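Local atomic coordinates of cobalamin biosynthesis protein CobN (Mycobacterium tuberculosis, PDB entry 7C6O), a protein that forms the large catalytic subunit of cobaltochelatase, the enzyme that uses ATP to insert cobalt into the corrin ring during cobalamin biosynthesis. Residues 663-668 with 1161-1166; 1070-1075 with 1147-1152; 650-655 with 670-675; 695-700 with 1123-1128. One frame throughout, in Å; residues are numbered along the deposited sequence.

In the fold
All four contacts lie on the same side of the centre of the chain. Interaction 4 is buried, interactions 1 and 2 are partly buried, and interaction 3 is a surface contact. Interaction 3 has hydrogen-bonded salt bridges, with two arginines around one glutamate. Interactions 1 and 2 rest mainly on aromatic packing. Interaction 4 adds to an indole edge an out-of-plane charge pair and a water bridge. Helix 1136-1157 of interaction 2 follows helix 1126-1132 of interaction 4 and precedes helix 1162-1174 of interaction 1. Helices 647-660 and 663-666, of interactions 3 and 1, are also consecutive. Leu1150 packs on Val1123 between interactions 2 and 4, and Tyr1165 on Phe1151 between 1 and 2.

Interaction 1. Residues 663-668 with 1161-1166; sequences MDHDLG and ADWMYE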
# COMPACT_ATOMS: atom_id res chain seq x y z
N MET A 663 32.31 22.66 0.10
CA MET A 663 30.99 23.02 -0.40
C MET A 663 30.95 23.19 -1.91
O MET A 663 29.86 23.22 -2.49
CB MET A 663 30.49 24.29 0.27
CG MET A 663 30.26 24.14 1.76
SD MET A 663 29.99 25.74 2.53
CE MET A 663 29.79 25.26 4.24
N ASP A 664 32.12 23.31 -2.56
CA ASP A 664 32.14 23.30 -4.02
C ASP A 664 31.62 21.99 -4.58
O ASP A 664 31.17 21.95 -5.73
CB ASP A 664 33.56 23.59 -4.53
CG ASP A 664 34.60 22.68 -3.90
OD1 ASP A 664 34.41 22.23 -2.76
OD2 ASP A 664 35.63 22.43 -4.56
N HIS A 665 31.66 20.91 -3.79
CA HIS A 665 31.02 19.67 -4.20
C HIS A 665 29.50 19.80 -4.14
O HIS A 665 28.80 19.46 -5.10
CB HIS A 665 31.50 18.52 -3.31
CG HIS A 665 30.93 17.19 -3.68
ND1 HIS A 665 30.23 16.40 -2.79
CD2 HIS A 665 30.94 16.50 -4.85
CE1 HIS A 665 29.84 15.29 -3.39
NE2 HIS A 665 30.26 15.33 -4.65
N ASP A 666 28.98 20.31 -3.02
CA ASP A 666 27.54 20.55 -2.90
C ASP A 666 27.04 21.45 -4.02
O ASP A 666 25.95 21.23 -4.56
CB ASP A 666 27.22 21.19 -1.55
CG ASP A 666 27.76 20.41 -0.38
OD1 ASP A 666 28.99 20.23 -0.31
OD2 ASP A 666 26.95 20.00 0.47
N LEU A 667 27.82 22.47 -4.36
CA LEU A 667 27.40 23.51 -5.29
C LEU A 667 27.74 23.22 -6.74
O LEU A 667 27.40 24.01 -7.62
CB LEU A 667 28.02 24.85 -4.87
CG LEU A 667 27.60 25.33 -3.47
CD1 LEU A 667 28.51 26.45 -2.99
CD2 LEU A 667 26.15 25.79 -3.47
N GLY A 668 28.40 22.09 -7.01
CA GLY A 668 28.75 21.75 -8.38
C GLY A 668 29.69 22.73 -9.04
O GLY A 668 29.54 23.03 -10.23
N ALA A 1161 31.54 11.12 -1.98
CA ALA A 1161 32.90 11.59 -2.16
C ALA A 1161 33.73 11.17 -0.96
O ALA A 1161 33.20 10.86 0.11
CB ALA A 1161 32.95 13.12 -2.34
N ASP A 1162 35.05 11.16 -1.14
CA ASP A 1162 35.94 10.72 -0.06
C ASP A 1162 35.77 11.58 1.18
O ASP A 1162 35.81 11.06 2.31
CB ASP A 1162 37.39 10.73 -0.53
CG ASP A 1162 37.76 9.48 -1.32
OD1 ASP A 1162 36.86 8.68 -1.64
OD2 ASP A 1162 38.97 9.30 -1.61
N TRP A 1163 35.57 12.89 1.01
CA TRP A 1163 35.41 13.76 2.17
C TRP A 1163 34.15 13.42 2.96
O TRP A 1163 34.10 13.66 4.17
CB TRP A 1163 35.41 15.24 1.74
CG TRP A 1163 34.14 15.72 1.07
CD1 TRP A 1163 33.91 15.80 -0.27
CD2 TRP A 1163 32.96 16.21 1.71
NE1 TRP A 1163 32.65 16.30 -0.50
CE2 TRP A 1163 32.05 16.56 0.70
CE3 TRP A 1163 32.58 16.39 3.05
CZ2 TRP A 1163 30.78 17.08 0.98
CZ3 TRP A 1163 31.33 16.89 3.33
CH2 TRP A 1163 30.44 17.23 2.30
N MET A 1164 33.15 12.85 2.30
CA MET A 1164 31.94 12.45 3.02
C MET A 1164 32.17 11.17 3.82
O MET A 1164 31.66 11.04 4.94
CB MET A 1164 30.79 12.28 2.03
CG MET A 1164 30.53 13.56 1.24
SD MET A 1164 29.51 13.34 -0.22
CE MET A 1164 27.94 12.91 0.52
N TYR A 1165 32.93 10.22 3.27
CA TYR A 1165 33.31 9.04 4.05
C TYR A 1165 34.15 9.43 5.26
O TYR A 1165 33.99 8.85 6.34
CB TYR A 1165 34.09 8.05 3.18
CG TYR A 1165 33.23 7.12 2.34
CD1 TYR A 1165 32.46 6.13 2.94
CD2 TYR A 1165 33.22 7.22 0.96
CE1 TYR A 1165 31.68 5.27 2.18
CE2 TYR A 1165 32.44 6.36 0.19
CZ TYR A 1165 31.68 5.39 0.81
OH TYR A 1165 30.91 4.54 0.04
N GLU A 1166 35.05 10.40 5.10
CA GLU A 1166 35.85 10.86 6.23
C GLU A 1166 34.96 11.43 7.33
O GLU A 1166 35.12 11.09 8.51
CB GLU A 1166 36.86 11.92 5.77
CG GLU A 1166 37.93 11.38 4.84
CD GLU A 1166 38.89 12.47 4.37
OE1 GLU A 1166 38.59 13.67 4.57
OE2 GLU A 1166 39.94 12.12 3.79
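His665 has its CG anti to the backbone N (chi1 -178°), which carries the imidazole out to segment 1161-1166. Trp1163 has its CG between the backbone N and the carbonyl carbon (chi1 74°), and this brings the indole edge, at NE1, up to the imidazole. The two rings approach obliquely, with planes at 84°. His665 ND1 lies near the plane of the indole at its edge, 3.3 Å from Trp1163 NE1. Ala1161 CB covers one face of the imidazole in a CH-pi contact, 3.9 Å from His665 CE1 and offset toward the rim. Met1164 comes in at about a right angle to the histidine. Its SD is 3.7 Å from His665 CE1.

The contact joins the short helix 663-666 to the first turn of helix 1162-1174. Ala1161 is the N-cap residue of the longer helix. Its carbonyl O accepts from both Met1164 N and Tyr1165 N. At the end of helix 663-666, Gly668 takes a positive phi in a Schellman motif.

Met1164 does double duty. Its SD accepts a weak bond from Ala1161 N at 3.5 Å, and its CG sits over the centre of the Trp1163 ring, 3.4 Å above the plane. Asp666 OD1 approaches Trp1163 CZ2 obliquely at 3.8 Å. The main partner of this carboxylate lies outside: Asp666 OD2 forms a salt bridge with Arg1120 NE of helix 1111-1123. Trp1163 also touches Arg1120, while His665 and Asp666 both rest on Thr1116 of the same helix.

Interaction 2. Residues 1070-1075 with 1147-1152; sequences DSDDYF and VDYLFG
Tyr1149 OH and Asp1072 OD1 are joined through one water. The water lies 2.6 Å from Tyr1149 OH and donates to Asp1072 OD1 at 3.2 Å. Asp1072 and the phenol extend in parallel, with carboxylate and ring planes 51° apart. Asp1072 CB packs on Tyr1149 CE1 at 3.6 Å.

The phenol lies against the backbone that leads into helix 1072-1089. Asp1072 N sits over the centre of the ring, 3.6 Å above its plane, and Ser1071 C covers the same ring nearer the rim. Asp1070 O comes to the ring edge, 3.4 Å from Tyr1149 CE2. Farther along, a chi1 of 88° swings the Phe1075 ring over Gly1152. Gly1152 CA lies over one face in a CH-pi contact, 3.7 Å from the ring centroid. With no side chain at Gly1152, the ring rests directly on the helix backbone.

Ser1071 is the N-cap of helix 1072-1089, its OG accepting a weak bond from Asp1073 N. The contact sets the start of this helix against helix 1136-1157. Asp1072 N is buried here with no partner in the model. Between the two segments no direct hydrogen bond forms, and contact is by ring packing and one water bridge.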
# COMPACT_ATOMS: atom_id res chain seq x y z
N ASP A 1070 17.52 7.15 4.15
CA ASP A 1070 16.76 6.58 5.25
C ASP A 1070 16.09 5.26 4.92
O ASP A 1070 15.66 4.55 5.83
CB ASP A 1070 15.66 7.56 5.71
CG ASP A 1070 16.13 8.51 6.77
OD1 ASP A 1070 17.09 8.15 7.49
OD2 ASP A 1070 15.54 9.60 6.89
N SER A 1071 15.97 4.93 3.64
CA SER A 1071 15.30 3.70 3.22
C SER A 1071 16.12 3.03 2.12
O SER A 1071 16.65 3.70 1.23
CB SER A 1071 13.88 3.97 2.70
OG SER A 1071 13.31 2.78 2.18
N ASP A 1072 16.21 1.71 2.20
CA ASP A 1072 16.95 0.94 1.21
C ASP A 1072 16.31 0.99 -0.17
O ASP A 1072 16.99 0.72 -1.16
CB ASP A 1072 17.06 -0.51 1.66
CG ASP A 1072 15.71 -1.11 2.00
OD1 ASP A 1072 15.18 -0.79 3.09
OD2 ASP A 1072 15.17 -1.87 1.17
N ASP A 1073 15.03 1.34 -0.25
CA ASP A 1073 14.32 1.21 -1.52
C ASP A 1073 14.83 2.20 -2.57
O ASP A 1073 14.78 1.91 -3.77
CB ASP A 1073 12.82 1.39 -1.30
CG ASP A 1073 12.21 0.20 -0.58
OD1 ASP A 1073 12.50 -0.95 -0.97
OD2 ASP A 1073 11.45 0.42 0.38
N TYR A 1074 15.32 3.37 -2.14
CA TYR A 1074 15.77 4.35 -3.11
C TYR A 1074 17.01 3.86 -3.86
O TYR A 1074 17.03 3.86 -5.09
CB TYR A 1074 16.02 5.70 -2.43
CG TYR A 1074 14.73 6.35 -1.98
CD1 TYR A 1074 13.95 7.08 -2.87
CD2 TYR A 1074 14.27 6.20 -0.68
CE1 TYR A 1074 12.75 7.65 -2.47
CE2 TYR A 1074 13.08 6.77 -0.27
CZ TYR A 1074 12.33 7.49 -1.17
OH TYR A 1074 11.14 8.06 -0.76
N PHE A 1075 18.04 3.42 -3.14
CA PHE A 1075 19.23 2.96 -3.85
C PHE A 1075 18.95 1.68 -4.63
O PHE A 1075 19.54 1.46 -5.69
CB PHE A 1075 20.42 2.81 -2.89
CG PHE A 1075 20.54 1.45 -2.22
CD1 PHE A 1075 21.13 0.38 -2.88
CD2 PHE A 1075 20.11 1.27 -0.92
CE1 PHE A 1075 21.25 -0.86 -2.26
CE2 PHE A 1075 20.24 0.04 -0.29
CZ PHE A 1075 20.81 -1.03 -0.96
N VAL A 1147 24.42 4.57 7.10
CA VAL A 1147 25.70 4.19 6.51
C VAL A 1147 25.49 3.14 5.42
O VAL A 1147 26.08 3.23 4.33
CB VAL A 1147 26.67 3.69 7.59
CG1 VAL A 1147 27.96 3.18 6.96
CG2 VAL A 1147 26.97 4.80 8.59
N ASP A 1148 24.64 2.15 5.68
CA ASP A 1148 24.40 1.09 4.70
C ASP A 1148 23.74 1.63 3.44
O ASP A 1148 24.07 1.21 2.33
CB ASP A 1148 23.53 -0.01 5.32
CG ASP A 1148 24.32 -0.95 6.22
OD1 ASP A 1148 25.57 -0.92 6.19
OD2 ASP A 1148 23.68 -1.72 6.96
N TYR A 1149 22.79 2.56 3.59
CA TYR A 1149 22.05 3.04 2.43
C TYR A 1149 22.87 4.03 1.62
O TYR A 1149 22.77 4.05 0.39
CB TYR A 1149 20.72 3.66 2.88
CG TYR A 1149 19.87 2.70 3.70
CD1 TYR A 1149 20.01 1.32 3.56
CD2 TYR A 1149 18.93 3.17 4.61
CE1 TYR A 1149 19.25 0.44 4.30
CE2 TYR A 1149 18.16 2.29 5.36
CZ TYR A 1149 18.33 0.93 5.20
OH TYR A 1149 17.57 0.06 5.94
N LEU A 1150 23.68 4.86 2.28
CA LEU A 1150 24.66 5.65 1.55
C LEU A 1150 25.63 4.76 0.79
O LEU A 1150 25.95 5.03 -0.38
CB LEU A 1150 25.41 6.58 2.51
CG LEU A 1150 24.63 7.77 3.05
CD1 LEU A 1150 25.47 8.55 4.05
CD2 LEU A 1150 24.18 8.68 1.91
N PHE A 1151 26.09 3.68 1.43
CA PHE A 1151 26.95 2.72 0.75
C PHE A 1151 26.23 2.11 -0.46
O PHE A 1151 26.82 1.99 -1.54
CB PHE A 1151 27.38 1.62 1.73
CG PHE A 1151 28.19 0.52 1.10
CD1 PHE A 1151 29.57 0.61 1.03
CD2 PHE A 1151 27.58 -0.62 0.59
CE1 PHE A 1151 30.32 -0.41 0.46
CE2 PHE A 1151 28.32 -1.64 0.02
CZ PHE A 1151 29.70 -1.53 -0.05
N GLY A 1152 24.97 1.72 -0.28
CA GLY A 1152 24.22 1.15 -1.39
C GLY A 1152 24.10 2.10 -2.57
O GLY A 1152 24.26 1.70 -3.72
O HOH W 1 16.73 -2.34 5.48

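Interaction 3. Residues 650-655 with 670-675; sequences IRQQIW and TERPEE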
# COMPACT_ATOMS: atom_id res chain seq x y z
N ILE A 650 35.73 40.23 0.56
CA ILE A 650 34.75 39.33 1.16
C ILE A 650 34.47 38.16 0.23
O ILE A 650 34.18 37.05 0.69
CB ILE A 650 33.46 40.10 1.54
CG1 ILE A 650 32.49 39.19 2.28
CG2 ILE A 650 32.80 40.70 0.31
CD1 ILE A 650 33.04 38.64 3.59
N ARG A 651 34.57 38.37 -1.09
CA ARG A 651 34.45 37.25 -2.02
C ARG A 651 35.54 36.21 -1.78
O ARG A 651 35.28 35.01 -1.84
CB ARG A 651 34.52 37.75 -3.47
CG ARG A 651 33.31 38.54 -3.96
CD ARG A 651 33.46 38.85 -5.45
NE ARG A 651 32.41 39.73 -5.97
CZ ARG A 651 32.63 40.93 -6.50
NH1 ARG A 651 33.87 41.40 -6.58
NH2 ARG A 651 31.62 41.65 -6.95
N GLN A 652 36.77 36.67 -1.51
CA GLN A 652 37.86 35.74 -1.23
C GLN A 652 37.60 34.96 0.05
O GLN A 652 37.87 33.75 0.11
CB GLN A 652 39.19 36.49 -1.14
CG GLN A 652 39.71 37.02 -2.46
CD GLN A 652 41.05 37.72 -2.33
OE1 GLN A 652 41.64 37.76 -1.25
NE2 GLN A 652 41.54 38.27 -3.43
N GLN A 653 37.09 35.63 1.09
CA GLN A 653 36.74 34.93 2.32
C GLN A 653 35.70 33.85 2.07
O GLN A 653 35.80 32.73 2.60
CB GLN A 653 36.21 35.91 3.37
CG GLN A 653 37.24 36.85 3.96
CD GLN A 653 36.65 37.70 5.06
OE1 GLN A 653 36.14 37.19 6.06
NE2 GLN A 653 36.69 39.02 4.88
N ILE A 654 34.69 34.16 1.26
CA ILE A 654 33.63 33.20 0.98
C ILE A 654 34.17 32.03 0.17
O ILE A 654 33.85 30.87 0.44
CB ILE A 654 32.45 33.90 0.27
CG1 ILE A 654 31.75 34.85 1.23
CG2 ILE A 654 31.48 32.87 -0.30
CD1 ILE A 654 30.66 35.69 0.58
N TRP A 655 35.01 32.32 -0.84
CA TRP A 655 35.56 31.24 -1.66
C TRP A 655 36.49 30.36 -0.84
O TRP A 655 36.49 29.13 -1.00
CB TRP A 655 36.28 31.81 -2.87
CG TRP A 655 36.69 30.75 -3.83
CD1 TRP A 655 37.96 30.39 -4.17
CD2 TRP A 655 35.82 29.87 -4.55
NE1 TRP A 655 37.94 29.35 -5.07
CE2 TRP A 655 36.63 29.01 -5.32
CE3 TRP A 655 34.43 29.73 -4.63
CZ2 TRP A 655 36.10 28.03 -6.15
CZ3 TRP A 655 33.91 28.76 -5.46
CH2 TRP A 655 34.74 27.92 -6.21
N THR A 670 33.25 23.41 -10.36
CA THR A 670 34.53 22.82 -10.76
C THR A 670 35.67 23.82 -10.71
O THR A 670 36.84 23.41 -10.70
CB THR A 670 34.42 22.24 -12.17
OG1 THR A 670 34.05 23.28 -13.09
CG2 THR A 670 33.39 21.13 -12.22
N GLU A 671 35.37 25.12 -10.67
CA GLU A 671 36.39 26.15 -10.66
C GLU A 671 35.80 27.40 -10.02
O GLU A 671 34.59 27.50 -9.82
CB GLU A 671 36.90 26.46 -12.07
CG GLU A 671 35.85 27.14 -12.95
CD GLU A 671 36.36 27.45 -14.34
OE1 GLU A 671 37.13 26.64 -14.89
OE2 GLU A 671 35.98 28.51 -14.89
N ARG A 672 36.67 28.34 -9.70
CA ARG A 672 36.22 29.62 -9.16
C ARG A 672 35.57 30.44 -10.26
O ARG A 672 36.14 30.57 -11.35
CB ARG A 672 37.38 30.39 -8.55
CG ARG A 672 36.96 31.63 -7.77
CD ARG A 672 38.16 32.47 -7.40
NE ARG A 672 37.85 33.48 -6.40
CZ ARG A 672 37.38 34.69 -6.67
NH1 ARG A 672 37.13 35.55 -5.69
NH2 ARG A 672 37.15 35.05 -7.93
N PRO A 673 34.39 31.01 -10.02
CA PRO A 673 33.78 31.88 -11.04
C PRO A 673 34.63 33.12 -11.27
O PRO A 673 35.41 33.54 -10.41
CB PRO A 673 32.42 32.25 -10.42
CG PRO A 673 32.17 31.21 -9.37
CD PRO A 673 33.52 30.84 -8.85
N GLU A 674 34.50 33.69 -12.47
CA GLU A 674 35.11 34.98 -12.73
C GLU A 674 34.55 36.02 -11.76
O GLU A 674 33.45 35.88 -11.23
CB GLU A 674 34.86 35.43 -14.17
CG GLU A 674 35.83 34.88 -15.19
CD GLU A 674 35.57 35.44 -16.58
OE1 GLU A 674 36.24 36.41 -16.98
OE2 GLU A 674 34.66 34.92 -17.26
N GLU A 675 35.33 37.08 -11.55
CA GLU A 675 34.97 38.07 -10.54
C GLU A 675 33.62 38.71 -10.85
O GLU A 675 32.83 38.96 -9.93
CB GLU A 675 36.07 39.13 -10.45
CG GLU A 675 36.05 39.94 -9.16
CD GLU A 675 36.44 39.12 -7.93
OE1 GLU A 675 36.31 39.65 -6.81
OE2 GLU A 675 36.89 37.96 -8.08
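Arg672 lies extended across the indole of Trp655. Its CB is 3.6 Å from Trp655 CE2. Its CG sits over the face of the five-membered ring in a CH-pi contact, 3.6 Å from the centroid and 12° off the normal. CD and NE continue past Trp655 CD1, with NE at 3.8 Å. The guanidinium stands steeply to the indole, its plane 75° from it, and its charge is at most weakly attracted to the ring. NH1 passes Arg651 CB at 4.1 Å and makes a weak bond to Glu675 OE2. NH2 makes the stronger one, 2.9 Å to Glu675 OE2, nearly in line with the C-O bond.

Glu675 bends at chi2 (69°), which lets its carboxylate serve two arginines. Its other oxygen, OE1, forms a salt bridge with Arg651 NH1 at 3.0 Å. Arg651, Arg672 and Glu675 thus make a three-residue salt-bridge network. The shared carboxylate would ease the nearness of the two positive charges. Arg651 NE has a further salt bridge to Asp679.

Pro673 CD packs on the indole at 4.0 Å from Trp655 CZ3. The contact lays the loop before helix 675-694 along helix 647-660. Ile650 and Ile654 of the latter also pack on helix 624-642.

Interaction 4. Residues 695-700 with 1123-1128; sequences VQIRDG and VVNPRW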
# COMPACT_ATOMS: atom_id res chain seq x y z
N VAL A 695 14.64 22.96 5.45
CA VAL A 695 13.97 21.69 5.25
C VAL A 695 13.62 21.06 6.60
O VAL A 695 14.35 21.20 7.59
CB VAL A 695 14.85 20.75 4.40
CG1 VAL A 695 16.12 20.36 5.16
CG2 VAL A 695 14.06 19.52 3.97
N GLN A 696 12.48 20.37 6.64
CA GLN A 696 12.08 19.64 7.83
C GLN A 696 12.81 18.30 7.89
O GLN A 696 12.87 17.58 6.89
CB GLN A 696 10.57 19.42 7.85
CG GLN A 696 9.75 20.68 8.00
CD GLN A 696 9.82 21.25 9.41
OE1 GLN A 696 9.73 22.46 9.61
NE2 GLN A 696 9.99 20.38 10.39
N ILE A 697 13.37 17.98 9.05
CA ILE A 697 13.99 16.68 9.29
C ILE A 697 13.42 16.13 10.59
O ILE A 697 12.85 16.86 11.41
CB ILE A 697 15.53 16.75 9.37
CG1 ILE A 697 15.96 17.62 10.55
CG2 ILE A 697 16.11 17.28 8.07
CD1 ILE A 697 17.45 17.62 10.80
N ARG A 698 13.59 14.83 10.79
CA ARG A 698 13.09 14.25 12.03
C ARG A 698 13.97 14.67 13.20
O ARG A 698 15.19 14.80 13.08
CB ARG A 698 13.00 12.72 11.93
CG ARG A 698 14.31 11.99 11.77
CD ARG A 698 14.01 10.50 11.64
NE ARG A 698 15.18 9.68 11.35
CZ ARG A 698 15.74 9.56 10.15
NH1 ARG A 698 15.25 10.25 9.13
NH2 ARG A 698 16.79 8.78 9.98
N ASP A 699 13.32 14.91 14.34
CA ASP A 699 13.93 15.43 15.55
C ASP A 699 13.73 14.46 16.70
O ASP A 699 13.55 14.84 17.86
CB ASP A 699 13.37 16.81 15.88
CG ASP A 699 14.20 17.55 16.91
OD1 ASP A 699 15.45 17.49 16.82
OD2 ASP A 699 13.61 18.18 17.81
N GLY A 700 13.76 13.17 16.38
CA GLY A 700 13.49 12.09 17.30
C GLY A 700 12.76 10.98 16.58
O GLY A 700 12.65 10.98 15.35
N VAL A 1123 22.29 13.81 7.80
CA VAL A 1123 23.18 12.70 8.14
C VAL A 1123 24.19 13.11 9.21
O VAL A 1123 24.35 12.41 10.22
CB VAL A 1123 23.88 12.17 6.87
CG1 VAL A 1123 24.92 11.12 7.24
CG2 VAL A 1123 22.86 11.59 5.90
N VAL A 1124 24.87 14.23 9.01
CA VAL A 1124 25.85 14.71 9.97
C VAL A 1124 25.38 15.99 10.65
O VAL A 1124 26.19 16.74 11.21
CB VAL A 1124 27.24 14.89 9.33
CG1 VAL A 1124 27.79 13.55 8.88
CG2 VAL A 1124 27.17 15.87 8.17
N ASN A 1125 24.09 16.27 10.61
CA ASN A 1125 23.52 17.40 11.33
C ASN A 1125 23.55 17.10 12.82
O ASN A 1125 22.92 16.12 13.25
CB ASN A 1125 22.09 17.66 10.85
CG ASN A 1125 21.51 18.95 11.39
OD1 ASN A 1125 21.85 19.39 12.49
ND2 ASN A 1125 20.62 19.56 10.62
N PRO A 1126 24.25 17.89 13.64
CA PRO A 1126 24.32 17.57 15.07
C PRO A 1126 22.96 17.51 15.75
O PRO A 1126 22.80 16.78 16.74
CB PRO A 1126 25.20 18.69 15.64
CG PRO A 1126 25.14 19.79 14.63
CD PRO A 1126 25.00 19.11 13.30
N ARG A 1127 21.97 18.24 15.24
CA ARG A 1127 20.63 18.18 15.82
C ARG A 1127 20.00 16.80 15.61
O ARG A 1127 19.35 16.27 16.51
CB ARG A 1127 19.74 19.27 15.22
CG ARG A 1127 20.07 20.68 15.69
CD ARG A 1127 19.13 21.70 15.07
NE ARG A 1127 17.74 21.29 15.17
CZ ARG A 1127 16.99 21.44 16.26
NH1 ARG A 1127 17.50 21.99 17.35
NH2 ARG A 1127 15.73 21.03 16.27
N TRP A 1128 20.19 16.21 14.42
CA TRP A 1128 19.64 14.89 14.17
C TRP A 1128 20.41 13.81 14.93
O TRP A 1128 19.81 12.88 15.47
CB TRP A 1128 19.65 14.58 12.67
CG TRP A 1128 19.10 13.22 12.38
CD1 TRP A 1128 17.78 12.87 12.28
CD2 TRP A 1128 19.85 12.02 12.17
NE1 TRP A 1128 17.67 11.52 12.02
CE2 TRP A 1128 18.93 10.98 11.94
CE3 TRP A 1128 21.22 11.72 12.15
CZ2 TRP A 1128 19.32 9.66 11.70
CZ3 TRP A 1128 21.61 10.41 11.90
CH2 TRP A 1128 20.66 9.40 11.68
O HOH W 2 18.02 17.41 18.69
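Trp1128 and Arg698 run next to each other in the same direction. Trp1128 NE1 is over one face of the guanidinium, 3.1 Å above its plane, and the two flat groups are 87° apart. NE1 and Arg698 NE are both donors, so their closeness is packing. Arg698 has two deposited conformers, and the detail of this end is doubtful. The carbonyl O of Arg698 lies in the indole plane at the edge, 3.3 Å from Trp1128 CD1. Ile697 CD1 fills in beside them, 3.7 Å from Asn1125 ND2 and 4.2 Å from Trp1128 CB.

The carboxylate end of Asp699 comes back toward Arg1127. Its OD1 is 3.6 Å from Arg1127 NH2 but well out of the guanidinium plane, so the attraction is one of charge alone. A water adds a bridge, donating to Asp699 OD1 and, at 2.8 Å, to Arg1127 O.

Asn1125 sets the start of helix 1126-1132. As its N-cap, OD1 accepts from Arg1127 N at 3.0 Å, while ND2 donates to Ala1121 O and Ala620 O. Arg698 NH1 pairs in a salt bridge with Asp1070 OD2, and Arg1122 makes a cation-pi contact with Trp1128.

Strand 696-698 pairs antiparallel with strand 617-619, and Arg1127 reaches Ala618 of that partner. Trp1128 packs on Met1143 and Thr1146 of helix 1136-1157. The contact therefore joins a two-stranded sheet to the start of helix 1126-1132 and the short link before it.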